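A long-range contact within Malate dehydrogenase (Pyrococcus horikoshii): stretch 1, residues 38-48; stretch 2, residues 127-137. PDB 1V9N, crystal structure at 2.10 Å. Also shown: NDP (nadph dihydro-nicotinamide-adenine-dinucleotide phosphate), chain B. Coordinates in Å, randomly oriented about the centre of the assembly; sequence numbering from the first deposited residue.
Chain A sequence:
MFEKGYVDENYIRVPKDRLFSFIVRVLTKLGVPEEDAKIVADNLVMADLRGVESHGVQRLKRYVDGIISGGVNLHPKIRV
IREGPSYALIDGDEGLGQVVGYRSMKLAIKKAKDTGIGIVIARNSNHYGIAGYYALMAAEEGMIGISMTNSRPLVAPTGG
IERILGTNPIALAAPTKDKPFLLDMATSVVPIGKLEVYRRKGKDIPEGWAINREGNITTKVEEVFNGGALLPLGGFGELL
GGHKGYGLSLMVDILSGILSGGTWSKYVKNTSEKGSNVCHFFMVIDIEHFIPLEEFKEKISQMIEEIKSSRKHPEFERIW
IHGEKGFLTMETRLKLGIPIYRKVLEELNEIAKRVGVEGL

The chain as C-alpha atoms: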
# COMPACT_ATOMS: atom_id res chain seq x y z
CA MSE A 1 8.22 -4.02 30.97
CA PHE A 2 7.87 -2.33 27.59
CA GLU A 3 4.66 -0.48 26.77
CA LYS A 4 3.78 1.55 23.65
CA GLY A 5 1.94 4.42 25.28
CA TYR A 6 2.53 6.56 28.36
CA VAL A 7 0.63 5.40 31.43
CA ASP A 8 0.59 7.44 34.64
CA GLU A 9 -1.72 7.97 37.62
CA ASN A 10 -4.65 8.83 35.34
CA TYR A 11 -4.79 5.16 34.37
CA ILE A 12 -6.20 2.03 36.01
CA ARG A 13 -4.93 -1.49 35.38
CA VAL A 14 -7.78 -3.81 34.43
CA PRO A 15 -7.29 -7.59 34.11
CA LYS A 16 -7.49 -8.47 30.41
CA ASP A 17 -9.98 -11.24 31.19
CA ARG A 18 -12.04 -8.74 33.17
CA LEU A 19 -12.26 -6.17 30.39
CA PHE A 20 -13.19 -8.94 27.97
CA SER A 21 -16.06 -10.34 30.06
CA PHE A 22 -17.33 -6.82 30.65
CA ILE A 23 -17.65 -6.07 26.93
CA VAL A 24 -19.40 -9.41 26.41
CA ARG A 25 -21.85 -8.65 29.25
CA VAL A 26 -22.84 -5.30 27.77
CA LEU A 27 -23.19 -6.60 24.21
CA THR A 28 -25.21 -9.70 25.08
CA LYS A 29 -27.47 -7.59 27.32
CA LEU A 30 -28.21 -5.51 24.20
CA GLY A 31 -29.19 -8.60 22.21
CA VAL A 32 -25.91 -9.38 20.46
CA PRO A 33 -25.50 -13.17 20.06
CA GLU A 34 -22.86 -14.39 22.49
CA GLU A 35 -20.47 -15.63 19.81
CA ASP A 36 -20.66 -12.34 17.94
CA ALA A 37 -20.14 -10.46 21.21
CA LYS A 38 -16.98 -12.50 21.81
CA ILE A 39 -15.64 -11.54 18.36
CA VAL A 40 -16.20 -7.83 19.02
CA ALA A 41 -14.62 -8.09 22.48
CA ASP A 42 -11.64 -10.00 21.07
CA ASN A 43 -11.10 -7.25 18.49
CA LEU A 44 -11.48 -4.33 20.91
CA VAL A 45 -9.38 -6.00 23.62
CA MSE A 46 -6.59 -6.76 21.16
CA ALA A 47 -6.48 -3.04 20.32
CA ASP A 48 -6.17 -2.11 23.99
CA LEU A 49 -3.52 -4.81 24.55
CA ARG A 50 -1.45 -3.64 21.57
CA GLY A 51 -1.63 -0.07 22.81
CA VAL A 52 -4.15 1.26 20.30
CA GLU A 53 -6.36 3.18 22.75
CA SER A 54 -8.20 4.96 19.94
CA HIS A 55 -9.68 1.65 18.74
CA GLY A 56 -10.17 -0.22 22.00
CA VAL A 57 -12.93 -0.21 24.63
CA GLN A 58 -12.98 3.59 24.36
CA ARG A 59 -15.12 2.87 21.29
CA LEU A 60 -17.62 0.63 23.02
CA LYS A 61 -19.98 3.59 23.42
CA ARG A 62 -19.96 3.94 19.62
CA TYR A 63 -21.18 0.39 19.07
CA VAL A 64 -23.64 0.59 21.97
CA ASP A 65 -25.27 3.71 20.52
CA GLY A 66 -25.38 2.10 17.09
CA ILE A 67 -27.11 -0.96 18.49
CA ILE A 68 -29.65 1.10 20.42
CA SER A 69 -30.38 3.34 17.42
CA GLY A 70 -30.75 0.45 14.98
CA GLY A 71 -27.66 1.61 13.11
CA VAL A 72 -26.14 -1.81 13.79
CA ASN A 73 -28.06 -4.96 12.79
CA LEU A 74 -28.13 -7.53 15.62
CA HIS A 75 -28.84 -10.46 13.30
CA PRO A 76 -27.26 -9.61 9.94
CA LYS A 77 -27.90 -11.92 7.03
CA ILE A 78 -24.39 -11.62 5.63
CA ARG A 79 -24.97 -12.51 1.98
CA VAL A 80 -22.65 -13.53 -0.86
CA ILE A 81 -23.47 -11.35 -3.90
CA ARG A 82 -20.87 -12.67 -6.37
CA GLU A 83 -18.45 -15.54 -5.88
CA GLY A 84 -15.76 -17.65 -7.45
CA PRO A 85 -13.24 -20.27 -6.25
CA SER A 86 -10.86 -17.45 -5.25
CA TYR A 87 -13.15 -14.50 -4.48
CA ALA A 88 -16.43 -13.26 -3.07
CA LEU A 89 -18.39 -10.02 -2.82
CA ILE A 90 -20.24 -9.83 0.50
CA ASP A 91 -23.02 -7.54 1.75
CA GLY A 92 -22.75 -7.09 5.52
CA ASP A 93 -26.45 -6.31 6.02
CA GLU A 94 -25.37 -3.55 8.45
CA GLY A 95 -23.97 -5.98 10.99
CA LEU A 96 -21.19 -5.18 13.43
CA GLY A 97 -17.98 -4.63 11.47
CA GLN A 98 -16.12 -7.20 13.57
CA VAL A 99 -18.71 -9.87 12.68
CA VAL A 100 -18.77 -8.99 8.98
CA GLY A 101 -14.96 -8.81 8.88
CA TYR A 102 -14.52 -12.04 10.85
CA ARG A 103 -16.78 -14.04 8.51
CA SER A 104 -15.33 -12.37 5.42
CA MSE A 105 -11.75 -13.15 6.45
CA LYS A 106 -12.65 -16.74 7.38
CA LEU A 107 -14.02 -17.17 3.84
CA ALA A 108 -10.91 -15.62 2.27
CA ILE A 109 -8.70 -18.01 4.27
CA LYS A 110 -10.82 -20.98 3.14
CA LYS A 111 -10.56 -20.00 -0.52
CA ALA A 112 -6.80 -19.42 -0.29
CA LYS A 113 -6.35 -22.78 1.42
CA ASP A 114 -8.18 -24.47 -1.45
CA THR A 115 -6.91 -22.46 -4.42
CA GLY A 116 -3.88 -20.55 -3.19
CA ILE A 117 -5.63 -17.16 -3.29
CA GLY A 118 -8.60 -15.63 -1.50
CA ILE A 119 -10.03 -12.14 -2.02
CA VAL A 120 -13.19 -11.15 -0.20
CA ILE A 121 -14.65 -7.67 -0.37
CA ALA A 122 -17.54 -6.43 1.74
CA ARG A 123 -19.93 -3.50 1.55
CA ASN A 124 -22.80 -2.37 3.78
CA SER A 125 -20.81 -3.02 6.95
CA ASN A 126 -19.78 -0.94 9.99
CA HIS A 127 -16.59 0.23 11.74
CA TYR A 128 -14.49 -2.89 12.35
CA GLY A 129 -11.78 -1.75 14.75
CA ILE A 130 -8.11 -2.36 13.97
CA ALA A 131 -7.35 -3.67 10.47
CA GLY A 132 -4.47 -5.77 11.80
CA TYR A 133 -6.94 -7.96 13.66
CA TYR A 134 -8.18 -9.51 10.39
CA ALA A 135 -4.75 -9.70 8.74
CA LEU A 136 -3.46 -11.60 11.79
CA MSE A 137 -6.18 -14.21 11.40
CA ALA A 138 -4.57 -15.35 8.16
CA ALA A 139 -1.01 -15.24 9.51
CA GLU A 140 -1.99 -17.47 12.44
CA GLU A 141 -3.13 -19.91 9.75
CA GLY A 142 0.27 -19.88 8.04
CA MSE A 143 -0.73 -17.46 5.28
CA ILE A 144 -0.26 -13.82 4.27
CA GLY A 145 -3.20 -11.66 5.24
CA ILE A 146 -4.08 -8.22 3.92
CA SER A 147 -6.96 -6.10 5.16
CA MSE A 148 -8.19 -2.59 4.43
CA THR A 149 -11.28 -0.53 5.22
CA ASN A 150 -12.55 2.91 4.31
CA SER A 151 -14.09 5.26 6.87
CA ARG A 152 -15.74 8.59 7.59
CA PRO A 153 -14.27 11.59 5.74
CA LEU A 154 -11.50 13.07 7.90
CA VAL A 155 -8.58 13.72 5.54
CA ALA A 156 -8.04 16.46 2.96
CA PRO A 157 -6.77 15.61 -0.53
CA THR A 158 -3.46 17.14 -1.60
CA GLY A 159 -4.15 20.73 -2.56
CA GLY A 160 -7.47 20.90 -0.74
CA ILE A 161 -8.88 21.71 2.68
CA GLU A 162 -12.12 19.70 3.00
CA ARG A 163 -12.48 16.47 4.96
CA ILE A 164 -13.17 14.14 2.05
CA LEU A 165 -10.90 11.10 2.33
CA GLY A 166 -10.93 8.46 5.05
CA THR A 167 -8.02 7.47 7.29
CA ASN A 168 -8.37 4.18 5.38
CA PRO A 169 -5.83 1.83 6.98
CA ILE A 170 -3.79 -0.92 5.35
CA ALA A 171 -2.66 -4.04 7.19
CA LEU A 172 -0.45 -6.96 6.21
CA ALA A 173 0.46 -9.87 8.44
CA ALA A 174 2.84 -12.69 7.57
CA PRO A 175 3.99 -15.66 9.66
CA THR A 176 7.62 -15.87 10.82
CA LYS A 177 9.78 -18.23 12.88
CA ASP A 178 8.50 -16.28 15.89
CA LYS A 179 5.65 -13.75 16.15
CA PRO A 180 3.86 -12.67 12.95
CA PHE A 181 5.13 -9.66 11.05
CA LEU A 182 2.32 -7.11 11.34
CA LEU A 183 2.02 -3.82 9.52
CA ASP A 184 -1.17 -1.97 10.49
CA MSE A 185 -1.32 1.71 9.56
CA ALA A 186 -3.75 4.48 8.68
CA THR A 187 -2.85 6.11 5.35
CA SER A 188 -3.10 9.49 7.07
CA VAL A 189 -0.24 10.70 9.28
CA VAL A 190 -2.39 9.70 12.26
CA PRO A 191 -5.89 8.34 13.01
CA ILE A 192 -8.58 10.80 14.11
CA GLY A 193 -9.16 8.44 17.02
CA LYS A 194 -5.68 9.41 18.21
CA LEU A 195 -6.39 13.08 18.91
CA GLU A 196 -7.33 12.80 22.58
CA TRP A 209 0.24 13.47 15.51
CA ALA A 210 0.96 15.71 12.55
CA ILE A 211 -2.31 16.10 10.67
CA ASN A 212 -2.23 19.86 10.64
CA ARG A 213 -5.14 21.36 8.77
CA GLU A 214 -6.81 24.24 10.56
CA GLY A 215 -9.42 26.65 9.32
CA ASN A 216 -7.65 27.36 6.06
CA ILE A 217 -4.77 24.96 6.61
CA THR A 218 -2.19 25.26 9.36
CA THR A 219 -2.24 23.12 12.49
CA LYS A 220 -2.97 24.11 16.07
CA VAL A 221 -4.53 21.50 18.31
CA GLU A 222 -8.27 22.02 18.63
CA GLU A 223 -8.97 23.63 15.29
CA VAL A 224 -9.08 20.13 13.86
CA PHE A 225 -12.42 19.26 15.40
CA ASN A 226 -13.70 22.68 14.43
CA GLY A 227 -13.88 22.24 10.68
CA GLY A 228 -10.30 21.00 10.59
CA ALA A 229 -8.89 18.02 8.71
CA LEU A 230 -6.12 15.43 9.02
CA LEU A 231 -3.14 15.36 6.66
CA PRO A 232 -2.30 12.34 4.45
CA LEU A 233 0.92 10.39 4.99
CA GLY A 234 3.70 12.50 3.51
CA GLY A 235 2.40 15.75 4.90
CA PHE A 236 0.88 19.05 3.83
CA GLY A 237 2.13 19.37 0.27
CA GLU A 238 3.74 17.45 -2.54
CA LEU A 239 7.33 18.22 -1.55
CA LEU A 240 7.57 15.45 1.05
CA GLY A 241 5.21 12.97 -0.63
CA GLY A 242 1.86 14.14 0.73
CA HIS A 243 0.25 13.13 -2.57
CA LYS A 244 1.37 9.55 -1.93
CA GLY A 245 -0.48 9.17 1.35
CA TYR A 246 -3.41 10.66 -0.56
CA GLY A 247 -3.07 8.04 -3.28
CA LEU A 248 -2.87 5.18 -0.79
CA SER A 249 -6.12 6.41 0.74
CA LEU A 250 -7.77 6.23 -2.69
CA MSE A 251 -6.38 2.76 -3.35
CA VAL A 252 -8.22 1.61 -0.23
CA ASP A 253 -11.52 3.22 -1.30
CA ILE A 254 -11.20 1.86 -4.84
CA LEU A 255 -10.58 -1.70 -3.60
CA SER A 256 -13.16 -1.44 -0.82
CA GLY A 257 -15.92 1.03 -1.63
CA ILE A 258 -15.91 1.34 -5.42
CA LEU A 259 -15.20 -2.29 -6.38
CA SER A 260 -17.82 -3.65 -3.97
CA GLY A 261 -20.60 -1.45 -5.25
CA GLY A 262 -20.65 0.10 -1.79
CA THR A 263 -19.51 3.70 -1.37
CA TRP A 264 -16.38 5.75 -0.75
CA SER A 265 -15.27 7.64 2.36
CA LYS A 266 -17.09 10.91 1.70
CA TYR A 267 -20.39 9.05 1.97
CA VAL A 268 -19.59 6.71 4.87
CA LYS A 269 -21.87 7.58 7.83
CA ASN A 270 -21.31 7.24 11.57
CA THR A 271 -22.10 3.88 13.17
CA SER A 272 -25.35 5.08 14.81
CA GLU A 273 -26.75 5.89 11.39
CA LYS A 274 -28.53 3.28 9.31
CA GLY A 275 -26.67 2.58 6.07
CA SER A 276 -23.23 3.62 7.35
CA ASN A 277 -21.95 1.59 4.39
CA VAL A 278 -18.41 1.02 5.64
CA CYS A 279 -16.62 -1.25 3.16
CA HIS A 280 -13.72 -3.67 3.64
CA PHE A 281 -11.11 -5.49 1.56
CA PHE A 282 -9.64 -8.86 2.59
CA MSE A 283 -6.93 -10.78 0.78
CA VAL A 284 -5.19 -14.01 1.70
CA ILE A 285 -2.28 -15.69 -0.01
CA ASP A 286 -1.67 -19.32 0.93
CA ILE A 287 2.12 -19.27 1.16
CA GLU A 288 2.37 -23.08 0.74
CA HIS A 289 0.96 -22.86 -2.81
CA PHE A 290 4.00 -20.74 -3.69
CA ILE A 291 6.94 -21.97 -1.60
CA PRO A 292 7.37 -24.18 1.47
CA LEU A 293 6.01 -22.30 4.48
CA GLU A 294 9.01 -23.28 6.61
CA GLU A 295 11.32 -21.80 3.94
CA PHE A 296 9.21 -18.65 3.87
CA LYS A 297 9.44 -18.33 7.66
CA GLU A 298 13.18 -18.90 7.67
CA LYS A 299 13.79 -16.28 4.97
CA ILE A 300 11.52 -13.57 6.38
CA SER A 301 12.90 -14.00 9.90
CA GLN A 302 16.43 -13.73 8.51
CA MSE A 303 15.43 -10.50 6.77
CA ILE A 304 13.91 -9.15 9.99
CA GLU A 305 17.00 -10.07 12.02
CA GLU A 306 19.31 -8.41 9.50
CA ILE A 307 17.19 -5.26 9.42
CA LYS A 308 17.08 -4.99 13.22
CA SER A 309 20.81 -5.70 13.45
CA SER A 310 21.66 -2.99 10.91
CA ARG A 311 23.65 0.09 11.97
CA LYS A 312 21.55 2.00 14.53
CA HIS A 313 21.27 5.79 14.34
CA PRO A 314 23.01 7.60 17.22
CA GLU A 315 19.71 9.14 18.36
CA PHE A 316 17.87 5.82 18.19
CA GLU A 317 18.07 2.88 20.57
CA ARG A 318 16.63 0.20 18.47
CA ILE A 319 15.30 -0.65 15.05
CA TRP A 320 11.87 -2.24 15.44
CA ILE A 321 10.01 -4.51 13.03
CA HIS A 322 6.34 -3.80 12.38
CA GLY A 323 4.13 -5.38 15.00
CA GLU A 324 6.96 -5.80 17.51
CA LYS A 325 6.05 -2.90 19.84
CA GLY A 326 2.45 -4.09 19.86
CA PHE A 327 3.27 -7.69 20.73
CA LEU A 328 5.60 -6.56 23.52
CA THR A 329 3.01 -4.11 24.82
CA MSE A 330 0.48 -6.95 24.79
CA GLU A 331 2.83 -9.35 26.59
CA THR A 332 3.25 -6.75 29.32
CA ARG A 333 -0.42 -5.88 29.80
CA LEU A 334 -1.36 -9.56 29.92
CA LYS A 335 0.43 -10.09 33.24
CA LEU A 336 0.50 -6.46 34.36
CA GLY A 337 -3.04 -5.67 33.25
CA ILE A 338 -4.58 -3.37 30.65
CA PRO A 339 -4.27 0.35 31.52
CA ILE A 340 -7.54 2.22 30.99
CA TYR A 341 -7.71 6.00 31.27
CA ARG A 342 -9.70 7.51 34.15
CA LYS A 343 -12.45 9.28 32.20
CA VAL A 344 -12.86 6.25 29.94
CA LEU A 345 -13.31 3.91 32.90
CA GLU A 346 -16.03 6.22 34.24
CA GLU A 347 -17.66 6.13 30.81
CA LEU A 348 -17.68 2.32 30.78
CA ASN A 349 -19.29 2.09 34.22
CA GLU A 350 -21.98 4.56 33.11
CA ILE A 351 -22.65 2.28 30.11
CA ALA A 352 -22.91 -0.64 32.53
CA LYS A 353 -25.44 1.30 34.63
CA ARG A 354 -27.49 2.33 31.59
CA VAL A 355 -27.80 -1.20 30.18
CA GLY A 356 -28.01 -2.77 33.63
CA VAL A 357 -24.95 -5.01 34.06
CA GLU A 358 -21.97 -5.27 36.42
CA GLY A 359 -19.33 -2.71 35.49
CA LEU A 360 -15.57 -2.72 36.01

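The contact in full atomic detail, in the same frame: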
# COMPACT_ATOMS: atom_id res chain seq x y z
N LYS A 38 -18.34 -12.07 21.53
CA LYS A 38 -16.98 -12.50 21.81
C LYS A 38 -16.01 -12.04 20.71
O LYS A 38 -14.85 -11.74 20.98
CB LYS A 38 -16.93 -14.02 21.97
CG LYS A 38 -17.68 -14.52 23.19
CD LYS A 38 -17.54 -16.03 23.38
CE LYS A 38 -18.25 -16.48 24.65
NZ LYS A 38 -18.10 -17.94 24.89
N ILE A 39 -16.49 -11.99 19.47
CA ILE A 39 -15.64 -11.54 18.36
C ILE A 39 -15.36 -10.05 18.52
O ILE A 39 -14.22 -9.61 18.37
CB ILE A 39 -16.33 -11.79 16.99
CG1 ILE A 39 -16.41 -13.29 16.71
CG2 ILE A 39 -15.56 -11.08 15.89
CD1 ILE A 39 -17.27 -13.65 15.52
N VAL A 40 -16.38 -9.27 18.83
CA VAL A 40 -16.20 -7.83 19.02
C VAL A 40 -15.23 -7.58 20.18
O VAL A 40 -14.30 -6.79 20.06
CB VAL A 40 -17.55 -7.13 19.31
CG1 VAL A 40 -17.33 -5.63 19.52
CG2 VAL A 40 -18.52 -7.37 18.15
N ALA A 41 -15.46 -8.25 21.30
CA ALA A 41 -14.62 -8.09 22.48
C ALA A 41 -13.16 -8.44 22.16
O ALA A 41 -12.24 -7.72 22.54
CB ALA A 41 -15.14 -8.96 23.61
N ASP A 42 -12.97 -9.56 21.46
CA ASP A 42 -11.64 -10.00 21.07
C ASP A 42 -10.93 -8.91 20.27
O ASP A 42 -9.76 -8.60 20.51
CB ASP A 42 -11.74 -11.27 20.22
CG ASP A 42 -10.38 -11.91 19.96
OD1 ASP A 42 -10.31 -12.81 19.09
OD2 ASP A 42 -9.39 -11.53 20.62
N ASN A 43 -11.65 -8.31 19.33
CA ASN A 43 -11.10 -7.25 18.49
C ASN A 43 -10.78 -5.98 19.28
O ASN A 43 -9.70 -5.40 19.12
CB ASN A 43 -12.08 -6.94 17.34
CG ASN A 43 -11.73 -5.68 16.59
OD1 ASN A 43 -12.04 -4.58 17.04
ND2 ASN A 43 -11.08 -5.83 15.43
N LEU A 44 -11.70 -5.54 20.13
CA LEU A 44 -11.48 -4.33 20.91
C LEU A 44 -10.40 -4.53 21.97
O LEU A 44 -9.60 -3.63 22.22
CB LEU A 44 -12.78 -3.88 21.58
CG LEU A 44 -13.92 -3.43 20.65
CD1 LEU A 44 -15.11 -2.95 21.49
CD2 LEU A 44 -13.43 -2.30 19.76
N VAL A 45 -10.37 -5.71 22.59
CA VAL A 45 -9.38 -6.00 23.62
C VAL A 45 -7.99 -6.09 23.01
O VAL A 45 -7.01 -5.64 23.61
CB VAL A 45 -9.71 -7.31 24.37
CG1 VAL A 45 -8.58 -7.67 25.33
CG2 VAL A 45 -11.01 -7.14 25.16
N MSE A 46 -7.89 -6.66 21.81
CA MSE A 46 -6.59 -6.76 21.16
C MSE A 46 -6.03 -5.36 20.94
O MSE A 46 -4.84 -5.13 21.13
CB MSE A 46 -6.70 -7.48 19.81
CG MSE A 46 -5.35 -7.55 19.08
SE MSE A 46 -5.42 -8.44 17.37
CE MSE A 46 -5.54 -10.25 18.01
N ALA A 47 -6.90 -4.42 20.55
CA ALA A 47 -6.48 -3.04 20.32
C ALA A 47 -5.93 -2.42 21.61
O ALA A 47 -4.91 -1.74 21.59
CB ALA A 47 -7.66 -2.21 19.81
N ASP A 48 -6.62 -2.65 22.72
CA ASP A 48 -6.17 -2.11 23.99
C ASP A 48 -4.84 -2.76 24.40
O ASP A 48 -3.93 -2.08 24.87
CB ASP A 48 -7.23 -2.34 25.08
CG ASP A 48 -8.42 -1.41 24.92
OD1 ASP A 48 -8.21 -0.18 24.84
OD2 ASP A 48 -9.57 -1.91 24.88
N HIS A 127 -17.96 0.08 11.26
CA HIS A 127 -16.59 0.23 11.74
C HIS A 127 -16.10 -1.10 12.32
O HIS A 127 -16.76 -1.66 13.20
CB HIS A 127 -16.54 1.33 12.81
CG HIS A 127 -15.17 1.56 13.38
ND1 HIS A 127 -14.73 0.93 14.53
CD2 HIS A 127 -14.16 2.36 12.98
CE1 HIS A 127 -13.51 1.35 14.81
NE2 HIS A 127 -13.14 2.21 13.89
N TYR A 128 -14.97 -1.61 11.85
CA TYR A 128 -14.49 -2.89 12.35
C TYR A 128 -13.25 -2.91 13.24
O TYR A 128 -12.60 -3.94 13.38
CB TYR A 128 -14.33 -3.89 11.19
CG TYR A 128 -13.11 -3.74 10.26
CD1 TYR A 128 -12.06 -2.86 10.54
CD2 TYR A 128 -12.99 -4.57 9.13
CE1 TYR A 128 -10.92 -2.81 9.73
CE2 TYR A 128 -11.85 -4.53 8.33
CZ TYR A 128 -10.81 -3.65 8.63
OH TYR A 128 -9.67 -3.66 7.86
N GLY A 129 -12.93 -1.79 13.87
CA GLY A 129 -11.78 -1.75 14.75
C GLY A 129 -10.45 -1.74 14.01
O GLY A 129 -10.35 -1.18 12.93
N ILE A 130 -9.42 -2.35 14.60
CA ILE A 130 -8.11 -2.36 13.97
C ILE A 130 -8.06 -3.33 12.78
O ILE A 130 -8.56 -4.45 12.86
CB ILE A 130 -6.98 -2.72 14.98
CG1 ILE A 130 -7.27 -4.05 15.66
CG2 ILE A 130 -6.86 -1.62 16.03
CD1 ILE A 130 -6.19 -4.46 16.64
N ALA A 131 -7.47 -2.86 11.68
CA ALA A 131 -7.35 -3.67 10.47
C ALA A 131 -6.43 -4.87 10.70
O ALA A 131 -6.64 -5.94 10.13
CB ALA A 131 -6.82 -2.81 9.32
N GLY A 132 -5.41 -4.69 11.54
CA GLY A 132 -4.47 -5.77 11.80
C GLY A 132 -5.11 -7.02 12.39
O GLY A 132 -4.59 -8.12 12.25
N TYR A 133 -6.24 -6.84 13.06
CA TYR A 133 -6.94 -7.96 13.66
C TYR A 133 -7.31 -9.02 12.62
O TYR A 133 -7.19 -10.22 12.87
CB TYR A 133 -8.21 -7.47 14.36
CG TYR A 133 -9.09 -8.57 14.90
CD1 TYR A 133 -8.83 -9.16 16.14
CD2 TYR A 133 -10.19 -9.03 14.18
CE1 TYR A 133 -9.64 -10.18 16.65
CE2 TYR A 133 -11.00 -10.05 14.66
CZ TYR A 133 -10.73 -10.62 15.89
OH TYR A 133 -11.55 -11.61 16.36
N TYR A 134 -7.77 -8.58 11.45
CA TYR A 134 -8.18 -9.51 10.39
C TYR A 134 -6.96 -10.07 9.65
O TYR A 134 -6.93 -11.25 9.30
CB TYR A 134 -9.13 -8.79 9.43
CG TYR A 134 -10.26 -8.13 10.19
CD1 TYR A 134 -11.38 -8.86 10.61
CD2 TYR A 134 -10.15 -6.81 10.60
CE1 TYR A 134 -12.35 -8.29 11.44
CE2 TYR A 134 -11.11 -6.22 11.43
CZ TYR A 134 -12.20 -6.97 11.85
OH TYR A 134 -13.12 -6.40 12.71
N ALA A 135 -5.95 -9.23 9.43
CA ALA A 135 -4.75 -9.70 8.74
C ALA A 135 -4.10 -10.81 9.56
O ALA A 135 -3.63 -11.80 9.01
CB ALA A 135 -3.77 -8.55 8.53
N LEU A 136 -4.07 -10.62 10.88
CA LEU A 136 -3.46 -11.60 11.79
C LEU A 136 -4.14 -12.96 11.74
O LEU A 136 -3.49 -13.99 11.93
CB LEU A 136 -3.48 -11.09 13.24
CG LEU A 136 -2.30 -10.22 13.67
CD1 LEU A 136 -2.50 -9.78 15.12
CD2 LEU A 136 -0.99 -11.01 13.53
N MSE A 137 -5.44 -12.96 11.49
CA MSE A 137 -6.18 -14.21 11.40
C MSE A 137 -5.56 -15.13 10.36
O MSE A 137 -5.43 -16.34 10.59
CB MSE A 137 -7.64 -13.92 11.04
CG MSE A 137 -8.45 -13.28 12.17
SE MSE A 137 -10.25 -12.83 11.62
CE MSE A 137 -10.93 -14.62 11.32
PA NDP B . 1.04 3.50 14.14
O1A NDP B . 0.81 3.28 15.55
O2A NDP B . 1.79 4.69 13.60
O5B NDP B . 1.74 2.13 13.56
C5B NDP B . 2.09 1.99 12.17
C4B NDP B . 2.68 0.57 12.03
O4B NDP B . 4.10 0.76 12.17
C3B NDP B . 2.29 -0.47 13.05
O3B NDP B . 2.17 -1.75 12.36
C2B NDP B . 3.39 -0.52 14.06
O2B NDP B . 3.56 -1.74 14.80
C1B NDP B . 4.56 -0.10 13.22
N9A NDP B . 5.60 0.69 13.93
C8A NDP B . 5.45 1.69 14.93
N7A NDP B . 6.62 2.17 15.30
C5A NDP B . 7.56 1.52 14.56
C6A NDP B . 8.98 1.57 14.46
N6A NDP B . 9.68 2.43 15.22
N1A NDP B . 9.64 0.75 13.57
C2A NDP B . 8.94 -0.13 12.79
N3A NDP B . 7.60 -0.26 12.80
C4A NDP B . 6.96 0.60 13.71
O3 NDP B . -0.26 3.41 13.27
PN NDP B . -1.63 4.20 13.09
O1N NDP B . -1.63 4.65 11.70
O2N NDP B . -1.55 5.25 14.16
O5D NDP B . -2.68 3.05 13.40
C5D NDP B . -3.85 3.27 14.25
C4D NDP B . -4.70 1.95 14.35
O4D NDP B . -6.04 2.30 14.04
C3D NDP B . -4.35 0.80 13.38
O3D NDP B . -4.41 -0.44 14.10
C2D NDP B . -5.36 0.90 12.25
O2D NDP B . -5.59 -0.36 11.64
C1D NDP B . -6.58 1.50 13.00
N1N NDP B . -7.46 2.35 12.15
C2N NDP B . -8.78 1.86 11.93
C3N NDP B . -9.65 2.69 11.11
C7N NDP B . -11.03 2.26 10.85
O7N NDP B . -11.83 2.91 10.17
N7N NDP B . -11.49 1.08 11.37
C4N NDP B . -9.13 3.92 10.59
C5N NDP B . -7.84 4.36 10.81
C6N NDP B . -6.99 3.58 11.60
P2B NDP B . 3.07 -2.00 16.25
O1X NDP B . 4.21 -2.72 16.84
O2X NDP B . 1.84 -2.84 16.23
O3X NDP B . 2.81 -0.67 16.96
O HOH W 1 -10.05 -2.66 17.36

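Residues 38-48 lie within a longer helix, each backbone N-H from Asp42 onward bonded to the carbonyl four residues earlier. Residues 127-137 begin as a loop and run into a second helix that continues beyond 137. The two helices cross at 107°, their axes 10.7 Å apart at closest approach, wide enough to admit a large side chain between them. The backbones come nearest at Asn43 and Tyr133, whose CA atoms are 6.4 Å apart, and at Ala47 and Ile130, whose CA atoms are 6.6 Å apart.

Tyr133 fills the gap. Its CA-to-CB bond points toward the first helix, and its side chain sits as a knob among Ile39, Asp42, Asn43 and Met46. Tyrosine suits the site because it presents both a flat apolar ring and a polar tip. Asn43 CB lies 3.9 Å from the Tyr133 ring centroid, almost exactly on the ring normal, a CH-pi contact. At the ring edge, Met46 SE (selenomethionine) approaches Tyr133 CD1 at 3.7 Å. The hydroxyl reaches beyond the ring to donate a hydrogen bond from Tyr133 OH to Asp42 OD1, 3.2 Å.

The long, flexible Met46 also meets aliphatic partners: its SE is 3.9 Å from Leu136 CD1, and its CG is 4.0 Å from Ile130 CD1. Ala47, with only a methyl group, lets the loop come close, its CB resting 3.9 Å from Ile130 CG2.

Asn43 adds a polar link to the loop through a water that donates to Asn43 OD1 and accepts from Ile130 N, both at 2.8 Å. Gly129 fits beside it: its phi of 75° favours glycine, and a CB there would fall 2.1 Å from Asn43 OD1. On the same loop, Gly129 O accepts a 3.0 Å hydrogen bond from NDP N7N, so the segment packed against the helix also holds the cofactor.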